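PDB 4N01: periplasmic binding protein, which probably captures a metal complex, such as a siderophore, haem or cobalamin, in the periplasm and delivers it to an ABC importer. Local coordinates for residues T73-L78 with E94-P99; K310-E313 with V318-V321; V67-A72 with D112-Y117. One frame throughout, in Å; residues are numbered along the deposited sequence.

Contact 1: residues T73-L78 with E94-P99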
ATOM      1  N   THR A  73      -5.778  -4.962  -1.628  1.00 16.01           N
ATOM      2  CA  THR A  73      -6.488  -5.453  -2.804  1.00 20.61           C
ATOM      3  C   THR A  73      -8.005  -5.379  -2.618  1.00 16.96           C
ATOM      4  O   THR A  73      -8.744  -5.219  -3.588  1.00 15.81           O
ATOM      5  CB  THR A  73      -6.059  -6.883  -3.191  1.00 25.92           C
ATOM      6  OG1 THR A  73      -6.155  -7.729  -2.043  1.00 17.64           O
ATOM      7  CG2 THR A  73      -4.612  -6.895  -3.722  1.00 23.91           C
ATOM      8  N   THR A  74      -8.483  -5.492  -1.379  1.00 16.16           N
ATOM      9  CA  THR A  74      -9.912  -5.278  -1.111  1.00 18.94           C
ATOM     10  C   THR A  74     -10.335  -3.869  -1.515  1.00 16.05           C
ATOM     11  O   THR A  74     -11.366  -3.684  -2.174  1.00 16.11           O
ATOM     12  CB  THR A  74     -10.261  -5.511   0.369  1.00 18.84           C
ATOM     13  OG1 THR A  74     -10.180  -6.910   0.660  1.00 18.82           O
ATOM     14  CG2 THR A  74     -11.679  -5.014   0.690  1.00 17.14           C
ATOM     15  N   GLU A  75      -9.531  -2.876  -1.140  1.00 15.87           N
ATOM     16  CA  GLU A  75      -9.845  -1.497  -1.497  1.00 17.20           C
ATOM     17  C   GLU A  75      -9.758  -1.263  -3.002  1.00 15.54           C
ATOM     18  O   GLU A  75     -10.614  -0.579  -3.565  1.00 15.63           O
ATOM     19  CB  GLU A  75      -9.010  -0.494  -0.666  1.00 15.70           C
ATOM     20  CG  GLU A  75      -9.358  -0.623   0.828  1.00 17.07           C
ATOM     21  CD  GLU A  75      -8.683   0.392   1.747  1.00 23.11           C
ATOM     22  OE1 GLU A  75      -7.731   1.093   1.320  1.00 22.30           O
ATOM     23  OE2 GLU A  75      -9.118   0.488   2.926  1.00 18.25           O
HETATM   24  N   MSE A  76      -8.762  -1.865  -3.650  1.00 16.33           N
HETATM   25  CA  MSE A  76      -8.628  -1.755  -5.099  1.00 15.38           C
HETATM   26  C   MSE A  76      -9.875  -2.276  -5.781  1.00 18.87           C
HETATM   27  O   MSE A  76     -10.415  -1.636  -6.682  1.00 17.12           O
HETATM   28  CB  MSE A  76      -7.396  -2.515  -5.592  1.00 15.44           C
HETATM   29  CG  MSE A  76      -6.107  -1.840  -5.160  1.00 19.30           C
HETATM   30 SE   MSE A  76      -4.561  -2.936  -5.586  0.65 23.81          SE
HETATM   31  CE  MSE A  76      -4.692  -2.877  -7.516  1.00 19.62           C
HETATM   32  N   MSE A  77     -10.350  -3.431  -5.335  1.00 17.98           N
HETATM   33  CA  MSE A  77     -11.531  -4.025  -5.947  1.00 17.58           C
HETATM   34  C   MSE A  77     -12.792  -3.204  -5.679  1.00 18.93           C
HETATM   35  O   MSE A  77     -13.614  -3.012  -6.577  1.00 17.17           O
HETATM   36  CB  MSE A  77     -11.706  -5.477  -5.492  1.00 16.63           C
HETATM   37  CG  MSE A  77     -10.624  -6.402  -6.046  1.00 18.38           C
HETATM   38 SE   MSE A  77     -11.120  -8.265  -5.799  0.67 28.14          SE
HETATM   39  CE  MSE A  77     -12.679  -8.324  -6.963  1.00 22.33           C
ATOM     40  N   LEU A  78     -12.943  -2.702  -4.460  1.00 16.09           N
ATOM     41  CA  LEU A  78     -14.123  -1.890  -4.133  1.00 16.90           C
ATOM     42  C   LEU A  78     -14.128  -0.571  -4.917  1.00 16.45           C
ATOM     43  O   LEU A  78     -15.187  -0.074  -5.322  1.00 17.73           O
ATOM     44  CB  LEU A  78     -14.202  -1.625  -2.624  1.00 18.19           C
ATOM     45  CG  LEU A  78     -14.452  -2.863  -1.746  1.00 24.84           C
ATOM     46  CD1 LEU A  78     -14.288  -2.521  -0.275  1.00 18.77           C
ATOM     47  CD2 LEU A  78     -15.844  -3.460  -1.999  1.00 19.72           C
ATOM     48  N   GLU A  94      -6.848  -1.964   9.117  1.00 19.37           N
ATOM     49  CA  GLU A  94      -7.162  -0.633   9.637  1.00 22.48           C
ATOM     50  C   GLU A  94      -8.517  -0.229   9.091  1.00 20.49           C
ATOM     51  O   GLU A  94      -9.091  -0.965   8.286  1.00 18.96           O
ATOM     52  CB  GLU A  94      -6.080   0.377   9.218  1.00 23.68           C
ATOM     53  CG  GLU A  94      -5.642   0.279   7.757  1.00 24.69           C
ATOM     54  CD  GLU A  94      -4.639   1.365   7.345  1.00 34.28           C
ATOM     55  OE1 GLU A  94      -5.070   2.524   7.129  1.00 27.19           O
ATOM     56  OE2 GLU A  94      -3.418   1.066   7.219  1.00 30.78           O
ATOM     57  N   GLU A  95      -9.032   0.928   9.523  0.50 20.92           N
ATOM     58  CA  GLU A  95     -10.324   1.421   9.039  0.50 22.31           C
ATOM     59  C   GLU A  95     -10.349   1.454   7.515  0.50 21.83           C
ATOM     60  O   GLU A  95      -9.398   1.919   6.881  0.50 18.09           O
ATOM     61  CB  GLU A  95     -10.626   2.826   9.583  0.50 23.82           C
ATOM     62  CG  GLU A  95     -11.992   3.384   9.150  0.50 30.75           C
ATOM     63  CD  GLU A  95     -12.152   4.880   9.405  0.50 38.17           C
ATOM     64  OE1 GLU A  95     -11.140   5.617   9.369  0.50 39.01           O
ATOM     65  OE2 GLU A  95     -13.297   5.326   9.634  0.50 42.03           O
ATOM     66  N   ILE A  96     -11.433   0.949   6.936  1.00 19.56           N
ATOM     67  CA  ILE A  96     -11.596   0.947   5.484  1.00 18.32           C
ATOM     68  C   ILE A  96     -11.639   2.398   5.011  1.00 19.50           C
ATOM     69  O   ILE A  96     -12.210   3.251   5.687  1.00 20.32           O
ATOM     70  CB  ILE A  96     -12.902   0.233   5.095  1.00 20.98           C
ATOM     71  CG1 ILE A  96     -12.856  -1.216   5.595  1.00 21.70           C
ATOM     72  CG2 ILE A  96     -13.134   0.285   3.581  1.00 19.23           C
ATOM     73  CD1 ILE A  96     -11.655  -1.991   5.097  1.00 22.68           C
ATOM     74  N   TYR A  97     -10.991   2.688   3.887  1.00 22.28           N
ATOM     75  CA  TYR A  97     -11.037   4.017   3.278  1.00 17.40           C
ATOM     76  C   TYR A  97     -12.504   4.458   3.200  1.00 20.06           C
ATOM     77  O   TYR A  97     -13.332   3.767   2.600  1.00 19.71           O
ATOM     78  CB  TYR A  97     -10.418   3.916   1.881  1.00 22.97           C
ATOM     79  CG  TYR A  97     -10.020   5.221   1.245  1.00 18.92           C
ATOM     80  CD1 TYR A  97      -9.313   6.181   1.961  1.00 21.79           C
ATOM     81  CD2 TYR A  97     -10.322   5.481  -0.089  1.00 24.10           C
ATOM     82  CE1 TYR A  97      -8.934   7.379   1.371  1.00 30.59           C
ATOM     83  CE2 TYR A  97      -9.950   6.674  -0.684  1.00 28.56           C
ATOM     84  CZ  TYR A  97      -9.257   7.615   0.049  1.00 32.76           C
ATOM     85  OH  TYR A  97      -8.877   8.804  -0.527  1.00 45.51           O
ATOM     86  N   PRO A  98     -12.841   5.585   3.843  1.00 18.67           N
ATOM     87  CA  PRO A  98     -14.254   5.940   4.061  1.00 18.07           C
ATOM     88  C   PRO A  98     -15.164   5.932   2.822  1.00 19.81           C
ATOM     89  O   PRO A  98     -16.300   5.465   2.949  1.00 22.28           O
ATOM     90  CB  PRO A  98     -14.166   7.325   4.711  1.00 25.40           C
ATOM     91  CG  PRO A  98     -12.890   7.256   5.483  1.00 23.61           C
ATOM     92  CD  PRO A  98     -11.938   6.496   4.571  1.00 18.72           C
ATOM     93  N   PRO A  99     -14.685   6.389   1.647  1.00 18.24           N
ATOM     94  CA  PRO A  99     -15.580   6.280   0.484  1.00 24.95           C
ATOM     95  C   PRO A  99     -15.967   4.840   0.126  1.00 22.82           C
ATOM     96  O   PRO A  99     -16.926   4.638  -0.621  1.00 21.24           O
ATOM     97  CB  PRO A  99     -14.749   6.886  -0.656  1.00 24.81           C
ATOM     98  CG  PRO A  99     -13.815   7.837   0.027  1.00 24.07           C
ATOM     99  CD  PRO A  99     -13.468   7.168   1.330  1.00 17.41           C
TER
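Glu-75, on helix 71-79, reaches across to the backbone of Ile-96 and Tyr-97 in the loop between strand 86-90 and helix 101-104. A single hydrogen bond joins the segments: the amide of Tyr-97 donates to Glu-75 OE2, with N to OE2 at 3.0 Å and a nearly straight N-H...O angle of 167°. The amide approaches OE2 from above the carboxylate plane, 54° out of it. Glu-75 gets there as an extended arm, with CG anti to its own carbonyl carbon and the chain stretched out beyond.

The same oxygen carries the charged part of the contact. OE2 also forms a salt bridge with Arg-319 and accepts a hydrogen bond from Gln-71 NE2, one turn back on its own helix, so three donors converge on one atom. A second acid, Glu-94, places its OE1 6.2 Å from Glu-75 OE2; it bonds to Ser-312 and makes a long, weak ion pair with Arg-319.

Van der Waals contact fills in around the polar link. Ile-96 CA lies 3.6 Å from Glu-75 OE2 and its CG2 comes to 4.1 Å from that oxygen, while the side chain packs on Gln-101 and Tyr-104. Tyr-97 offers CB, 3.8 Å from Glu-75 OE2; its CG is anti to the backbone N (chi1 -164°), which leads the ring off from the helix. Pro-99 CD sits over one of its faces, and a bound glycerol, probably from the crystallisation liquor, lies close to the side chain.

The carboxylate thus fastens the loop by its backbone while pairing with an arginine that follows the second sheet in the chain. With so many donors around it, the buried Glu-75 is probably ionised, and the arginine would temper repulsion between the two glutamates.

Contact 2: residues K310-E313 with V318-V321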
ATOM      1  N   LYS A 310      -1.112   6.614   7.721  1.00 17.89           N
ATOM      2  CA  LYS A 310      -1.454   5.205   7.835  1.00 20.10           C
ATOM      3  C   LYS A 310      -0.613   4.467   6.814  1.00 20.21           C
ATOM      4  O   LYS A 310      -0.311   5.007   5.747  1.00 18.78           O
ATOM      5  CB  LYS A 310      -2.929   4.975   7.527  1.00 15.85           C
ATOM      6  CG  LYS A 310      -3.871   5.743   8.444  1.00 21.71           C
ATOM      7  CD  LYS A 310      -3.722   5.286   9.885  1.00 21.45           C
ATOM      8  CE  LYS A 310      -4.301   3.888  10.059  1.00 22.45           C
ATOM      9  NZ  LYS A 310      -4.170   3.396  11.475  1.00 26.37           N
ATOM     10  N   LEU A 311      -0.243   3.232   7.131  1.00 14.34           N
ATOM     11  CA  LEU A 311       0.567   2.425   6.216  1.00 18.66           C
ATOM     12  C   LEU A 311      -0.145   2.248   4.868  1.00 16.85           C
ATOM     13  O   LEU A 311       0.506   2.190   3.825  1.00 16.80           O
ATOM     14  CB  LEU A 311       0.850   1.065   6.851  1.00 26.58           C
ATOM     15  CG  LEU A 311       1.860   0.165   6.145  1.00 30.55           C
ATOM     16  CD1 LEU A 311       3.243   0.790   6.206  1.00 24.38           C
ATOM     17  CD2 LEU A 311       1.853  -1.227   6.771  1.00 31.98           C
ATOM     18  N   SER A 312      -1.472   2.178   4.896  0.72 15.83           N
ATOM     19  CA  SER A 312      -2.275   2.028   3.679  0.72 18.00           C
ATOM     20  C   SER A 312      -2.104   3.197   2.707  0.72 21.30           C
ATOM     21  O   SER A 312      -2.361   3.056   1.507  0.72 22.03           O
ATOM     22  CB  SER A 312      -3.747   1.896   4.034  0.72 20.65           C
ATOM     23  OG  SER A 312      -4.218   3.102   4.613  0.72 17.49           O
ATOM     24  N   GLU A 313      -1.680   4.346   3.234  1.00 15.84           N
ATOM     25  CA  GLU A 313      -1.529   5.562   2.443  1.00 17.30           C
ATOM     26  C   GLU A 313      -0.230   5.609   1.670  1.00 17.60           C
ATOM     27  O   GLU A 313      -0.139   6.293   0.648  1.00 19.05           O
ATOM     28  CB  GLU A 313      -1.595   6.793   3.366  1.00 17.75           C
ATOM     29  CG  GLU A 313      -3.003   7.090   3.876  1.00 21.48           C
ATOM     30  CD  GLU A 313      -3.040   8.221   4.889  1.00 28.72           C
ATOM     31  OE1 GLU A 313      -2.049   8.404   5.639  1.00 25.18           O
ATOM     32  OE2 GLU A 313      -4.060   8.942   4.934  1.00 31.02           O
ATOM     33  N   VAL A 318      -5.426   2.488  -3.201  1.00 15.35           N
ATOM     34  CA  VAL A 318      -6.205   3.510  -3.892  1.00 15.52           C
ATOM     35  C   VAL A 318      -6.088   4.849  -3.187  1.00 14.87           C
ATOM     36  O   VAL A 318      -6.734   5.812  -3.577  1.00 18.36           O
ATOM     37  CB  VAL A 318      -7.690   3.115  -3.996  1.00 19.93           C
ATOM     38  CG1 VAL A 318      -7.831   1.808  -4.759  1.00 19.01           C
ATOM     39  CG2 VAL A 318      -8.293   2.999  -2.601  1.00 19.65           C
ATOM     40  N   ARG A 319      -5.240   4.916  -2.158  1.00 15.53           N
ATOM     41  CA  ARG A 319      -5.184   6.118  -1.332  1.00 14.68           C
ATOM     42  C   ARG A 319      -4.016   7.035  -1.648  1.00 16.00           C
ATOM     43  O   ARG A 319      -3.901   8.104  -1.040  1.00 14.33           O
ATOM     44  CB  ARG A 319      -5.082   5.748   0.148  1.00 13.87           C
ATOM     45  CG  ARG A 319      -6.137   4.766   0.640  1.00 15.39           C
ATOM     46  CD  ARG A 319      -6.031   4.690   2.147  1.00 19.57           C
ATOM     47  NE  ARG A 319      -6.827   3.606   2.704  1.00 17.18           N
ATOM     48  CZ  ARG A 319      -7.242   3.564   3.965  1.00 24.20           C
ATOM     49  NH1 ARG A 319      -6.964   4.569   4.795  1.00 21.01           N
ATOM     50  NH2 ARG A 319      -7.945   2.528   4.387  1.00 18.62           N
ATOM     51  N   THR A 320      -3.137   6.620  -2.557  1.00 14.69           N
ATOM     52  CA  THR A 320      -1.844   7.292  -2.679  1.00 13.11           C
ATOM     53  C   THR A 320      -1.898   8.777  -2.998  1.00 15.11           C
ATOM     54  O   THR A 320      -1.320   9.592  -2.273  1.00 14.36           O
ATOM     55  CB  THR A 320      -0.911   6.614  -3.717  1.00 14.93           C
ATOM     56  OG1 THR A 320      -0.845   5.210  -3.445  1.00 19.92           O
ATOM     57  CG2 THR A 320       0.483   7.205  -3.614  1.00 15.17           C
ATOM     58  N   VAL A 321      -2.555   9.131  -4.096  1.00 15.58           N
ATOM     59  CA  VAL A 321      -2.551  10.529  -4.517  1.00 15.96           C
ATOM     60  C   VAL A 321      -3.295  11.409  -3.502  1.00 20.69           C
ATOM     61  O   VAL A 321      -2.877  12.534  -3.226  1.00 15.52           O
ATOM     62  CB  VAL A 321      -3.098  10.689  -5.950  1.00 17.62           C
ATOM     63  CG1 VAL A 321      -3.315  12.160  -6.274  1.00 16.50           C
ATOM     64  CG2 VAL A 321      -2.102  10.081  -6.938  1.00 17.17           C
TER
HETATM   65  O   HOH W   1      -2.884   3.470  -1.317  1.00 16.13           O
HETATM   66  O   HOH W   2      -6.461   7.334   4.152  1.00 26.06           O
HETATM   67  O   HOH W   3       0.317   4.721  -1.383  1.00 42.78           O
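Arg-319 lays its guanidinium against Ser-312, and these two together with Glu-313 make up most of the contact. The arginine chain runs extended from CG to NE, which brings the flat group alongside the short, weakly bonded helix about 311-313. Ser-312 OG sits over one face, 2.9 Å above the guanidinium plane and displaced toward its rim. Although OG is 3.1 Å from Arg-319 NH1, the angle is too poor for a hydrogen bond; OG bonds instead to Glu-94 OE1. This holds for one of the serine's two modelled conformers.

Glu-313 meets the arginine through aliphatic carbon, its CG 4.2 Å from Arg-319 CD. Its carboxylate does not touch the guanidinium: a water bridges them, donating to Glu-313 OE2 at 3.0 Å and accepting from Arg-319 NH1 at 2.9 Å. OE2 has a salt bridge to Arg-326, while OE1 turns back to take the amide of Lys-310, with N to OE1 at 2.9 Å. Both carboxylate oxygens are engaged, which should limit its rotation. A second water lies between the backbones, accepting from Arg-319 N and within bonding distance of Ser-312 O, though with more acceptors around it than protons to give.

Arg-319 NH2, which pairs with Glu-75, also bonds to Glu-95 O. A leucine in place of Arg-319 would probably leave Glu-75 buried without its counter-charge and deprive the Glu-313 water of its donor. Water thus couples the helical turn to the residues leading into helix 320-332, and the arginine's direct salt bridge reaches an acid far earlier in the chain.

Contact 3: residues V67-A72 with D112-Y117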
ATOM      1  N   VAL A  67     -12.031 -13.574  -4.135  1.00 18.82           N
ATOM      2  CA  VAL A  67     -11.663 -13.436  -2.733  1.00 19.08           C
ATOM      3  C   VAL A  67     -10.435 -12.552  -2.622  1.00 21.35           C
ATOM      4  O   VAL A  67      -9.424 -12.783  -3.296  1.00 19.26           O
ATOM      5  CB  VAL A  67     -11.360 -14.796  -2.067  1.00 20.00           C
ATOM      6  CG1 VAL A  67     -10.743 -14.588  -0.680  1.00 20.47           C
ATOM      7  CG2 VAL A  67     -12.645 -15.650  -1.968  1.00 20.72           C
ATOM      8  N   SER A  68     -10.521 -11.533  -1.776  1.00 18.31           N
ATOM      9  CA  SER A  68      -9.366 -10.691  -1.524  1.00 20.84           C
ATOM     10  C   SER A  68      -8.763 -11.044  -0.166  1.00 19.08           C
ATOM     11  O   SER A  68      -9.449 -10.998   0.855  1.00 18.82           O
ATOM     12  CB  SER A  68      -9.752  -9.215  -1.560  1.00 17.96           C
ATOM     13  OG  SER A  68      -8.649  -8.425  -1.148  1.00 19.59           O
HETATM   14  N   MSE A  69      -7.482 -11.402  -0.163  1.00 18.59           N
HETATM   15  CA  MSE A  69      -6.803 -11.845   1.054  1.00 20.20           C
HETATM   16  C   MSE A  69      -6.120 -10.704   1.812  1.00 21.95           C
HETATM   17  O   MSE A  69      -5.529 -10.933   2.866  1.00 23.01           O
HETATM   18  CB  MSE A  69      -5.746 -12.906   0.707  1.00 21.45           C
HETATM   19  CG  MSE A  69      -6.292 -14.151   0.035  1.00 21.23           C
HETATM   20 SE   MSE A  69      -7.238 -15.354   1.248  0.57 25.58          SE
HETATM   21  CE  MSE A  69      -5.686 -16.313   1.976  1.00 28.89           C
ATOM     22  N   SER A  70      -6.178  -9.485   1.277  1.00 19.95           N
ATOM     23  CA  SER A  70      -5.490  -8.353   1.907  1.00 17.88           C
ATOM     24  C   SER A  70      -6.338  -7.096   1.820  1.00 20.79           C
ATOM     25  O   SER A  70      -7.146  -6.950   0.896  1.00 17.03           O
ATOM     26  CB  SER A  70      -4.149  -8.088   1.217  1.00 17.70           C
ATOM     27  OG  SER A  70      -3.362  -9.274   1.170  1.00 21.31           O
ATOM     28  N   GLN A  71      -6.156  -6.173   2.759  1.00 20.93           N
ATOM     29  CA  GLN A  71      -6.975  -4.968   2.731  1.00 16.97           C
ATOM     30  C   GLN A  71      -6.717  -4.107   1.496  1.00 16.38           C
ATOM     31  O   GLN A  71      -7.654  -3.507   0.945  1.00 16.18           O
ATOM     32  CB  GLN A  71      -6.789  -4.129   3.994  1.00 17.18           C
ATOM     33  CG  GLN A  71      -7.660  -2.879   3.984  1.00 22.03           C
ATOM     34  CD  GLN A  71      -7.714  -2.188   5.328  1.00 22.94           C
ATOM     35  OE1 GLN A  71      -7.296  -2.750   6.350  1.00 19.44           O
ATOM     36  NE2 GLN A  71      -8.223  -0.955   5.337  1.00 17.29           N
ATOM     37  N   ALA A  72      -5.455  -4.042   1.071  1.00 17.38           N
ATOM     38  CA  ALA A  72      -5.080  -3.212  -0.068  1.00 20.28           C
ATOM     39  C   ALA A  72      -5.784  -3.661  -1.350  1.00 19.38           C
ATOM     40  O   ALA A  72      -6.347  -2.835  -2.071  1.00 17.53           O
ATOM     41  CB  ALA A  72      -3.570  -3.187  -0.255  1.00 22.47           C
ATOM     42  N   ASP A 112     -10.700 -12.366  10.227  1.00 24.52           N
ATOM     43  CA  ASP A 112     -10.054 -11.129  10.645  1.00 35.05           C
ATOM     44  C   ASP A 112      -8.589 -11.157  10.236  1.00 34.91           C
ATOM     45  O   ASP A 112      -7.956 -10.110  10.089  1.00 30.88           O
ATOM     46  CB  ASP A 112     -10.189 -10.928  12.158  1.00 41.91           C
ATOM     47  CG  ASP A 112     -11.639 -10.887  12.612  1.00 56.69           C
ATOM     48  OD1 ASP A 112     -11.916 -11.314  13.753  1.00 60.79           O
ATOM     49  OD2 ASP A 112     -12.498 -10.434  11.822  1.00 63.33           O
ATOM     50  N   LYS A 113      -8.052 -12.364  10.069  1.00 24.60           N
ATOM     51  CA  LYS A 113      -6.728 -12.551   9.466  1.00 27.13           C
ATOM     52  C   LYS A 113      -6.883 -13.313   8.155  1.00 28.42           C
ATOM     53  O   LYS A 113      -7.712 -12.939   7.321  1.00 25.83           O
ATOM     54  CB  LYS A 113      -5.787 -13.281  10.428  1.00 32.53           C
ATOM     55  CG  LYS A 113      -5.323 -12.428  11.599  1.00 37.96           C
ATOM     56  CD  LYS A 113      -4.326 -13.178  12.474  1.00 47.42           C
ATOM     57  CE  LYS A 113      -3.879 -12.330  13.657  1.00 49.43           C
ATOM     58  NZ  LYS A 113      -3.144 -13.132  14.676  1.00 53.08           N
ATOM     59  N   TRP A 114      -6.103 -14.371   7.955  1.00 28.27           N
ATOM     60  CA  TRP A 114      -6.314 -15.219   6.780  1.00 29.01           C
ATOM     61  C   TRP A 114      -7.181 -16.419   7.123  1.00 29.12           C
ATOM     62  O   TRP A 114      -7.012 -17.029   8.177  1.00 27.23           O
ATOM     63  CB  TRP A 114      -4.989 -15.693   6.180  1.00 33.48           C
ATOM     64  CG  TRP A 114      -4.212 -14.605   5.511  1.00 23.07           C
ATOM     65  CD1 TRP A 114      -4.662 -13.743   4.547  1.00 23.76           C
ATOM     66  CD2 TRP A 114      -2.836 -14.285   5.726  1.00 26.13           C
ATOM     67  NE1 TRP A 114      -3.648 -12.894   4.162  1.00 25.42           N
ATOM     68  CE2 TRP A 114      -2.518 -13.208   4.873  1.00 27.75           C
ATOM     69  CE3 TRP A 114      -1.841 -14.801   6.567  1.00 27.78           C
ATOM     70  CZ2 TRP A 114      -1.244 -12.639   4.834  1.00 28.57           C
ATOM     71  CZ3 TRP A 114      -0.579 -14.236   6.531  1.00 31.51           C
ATOM     72  CH2 TRP A 114      -0.291 -13.163   5.669  1.00 28.74           C
ATOM     73  N   PRO A 115      -8.111 -16.767   6.225  1.00 24.74           N
ATOM     74  CA  PRO A 115      -8.988 -17.911   6.488  1.00 32.18           C
ATOM     75  C   PRO A 115      -8.265 -19.242   6.256  1.00 29.47           C
ATOM     76  O   PRO A 115      -7.290 -19.287   5.502  1.00 27.86           O
ATOM     77  CB  PRO A 115     -10.101 -17.737   5.445  1.00 31.42           C
ATOM     78  CG  PRO A 115      -9.424 -17.037   4.301  1.00 29.48           C
ATOM     79  CD  PRO A 115      -8.368 -16.144   4.913  1.00 26.55           C
ATOM     80  N   SER A 116      -8.740 -20.304   6.899  1.00 32.05           N
ATOM     81  CA  SER A 116      -8.240 -21.648   6.628  1.00 31.43           C
ATOM     82  C   SER A 116      -8.615 -22.023   5.203  1.00 32.91           C
ATOM     83  O   SER A 116      -9.500 -21.404   4.609  1.00 32.00           O
ATOM     84  CB  SER A 116      -8.857 -22.655   7.593  1.00 37.94           C
ATOM     85  OG  SER A 116     -10.230 -22.857   7.298  1.00 33.18           O
ATOM     86  N   TYR A 117      -7.945 -23.032   4.653  1.00 34.38           N
ATOM     87  CA  TYR A 117      -8.253 -23.509   3.304  1.00 35.42           C
ATOM     88  C   TYR A 117      -9.732 -23.892   3.201  1.00 33.60           C
ATOM     89  O   TYR A 117     -10.385 -23.606   2.199  1.00 30.34           O
ATOM     90  CB  TYR A 117      -7.341 -24.688   2.935  1.00 34.92           C
ATOM     91  CG  TYR A 117      -7.740 -25.459   1.691  1.00 37.83           C
ATOM     92  CD1 TYR A 117      -7.359 -25.028   0.423  1.00 38.95           C
ATOM     93  CD2 TYR A 117      -8.477 -26.637   1.787  1.00 44.40           C
ATOM     94  CE1 TYR A 117      -7.715 -25.740  -0.716  1.00 37.43           C
ATOM     95  CE2 TYR A 117      -8.839 -27.355   0.655  1.00 45.60           C
ATOM     96  CZ  TYR A 117      -8.451 -26.900  -0.590  1.00 43.94           C
ATOM     97  OH  TYR A 117      -8.806 -27.607  -1.712  1.00 42.90           O
TER
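A Met-aromatic contact, backed by apolar packing and one weak hydrogen bond, joins Met-69 to Trp-114 and Pro-115. It sits beyond the C-terminal ends of two parallel strands, 66-68 and 109-111, which are separated in the sheet by strand 86-90.

Met-69, present as selenomethionine, bends at both chi2 and chi3, and this curl brings its end onto the loop. Its selenium lies 5.5 Å from the centroid of the five-membered ring of Trp-114, an oblique approach 60° off the ring normal. The terminal methyl does the closer touching: CE is 3.8 Å from Trp-114 CD1. On the proline side, Met-69 SE packs 3.9 Å from Pro-115 CD, so the side chain meets both residues at once. Near the plane of the indole, at its edge, Trp-114 NE1 donates to the backbone O of Met-69 at 3.0 Å; the strongly bent angle of 129° makes this a weak bond, an adjunct to the packing.

Around it, Phe-91 meets the Trp-114 ring edge to face, and a bound glycerol, probably from the crystallisation liquor, has its nearest atom about 3 Å from the Trp-114 side chain. Pro-115 rests on Leu-110 of strand 109-111. Met-69 stands between strand 66-68 and helix 71-79, while Ser-116 caps the start of helix 117-121 through Val-119 N.

From the N terminus, strand 66-68 leads into helix 71-79, and contact 3 closes the longest loop, from 67-72 to 112-117. Within that span lies contact 1, which folds 94-99 back on the same helix, so the two are nested and share one element; Ser-68 bonds to Thr-73 and Thr-74 where they join. Contact 2 comes much later, a short turn between strand 306-309 of the second sheet and helix 320-332. It is in series with the others, yet meets contact 1 through Arg-319 with Glu-75 and Ser-312 with Glu-94. Contacts 1 and 3 tie loops at the first sheet to the chain running from strand 66-68 into helix 71-79; contact 2, after the second sheet, meets mainly contact 1.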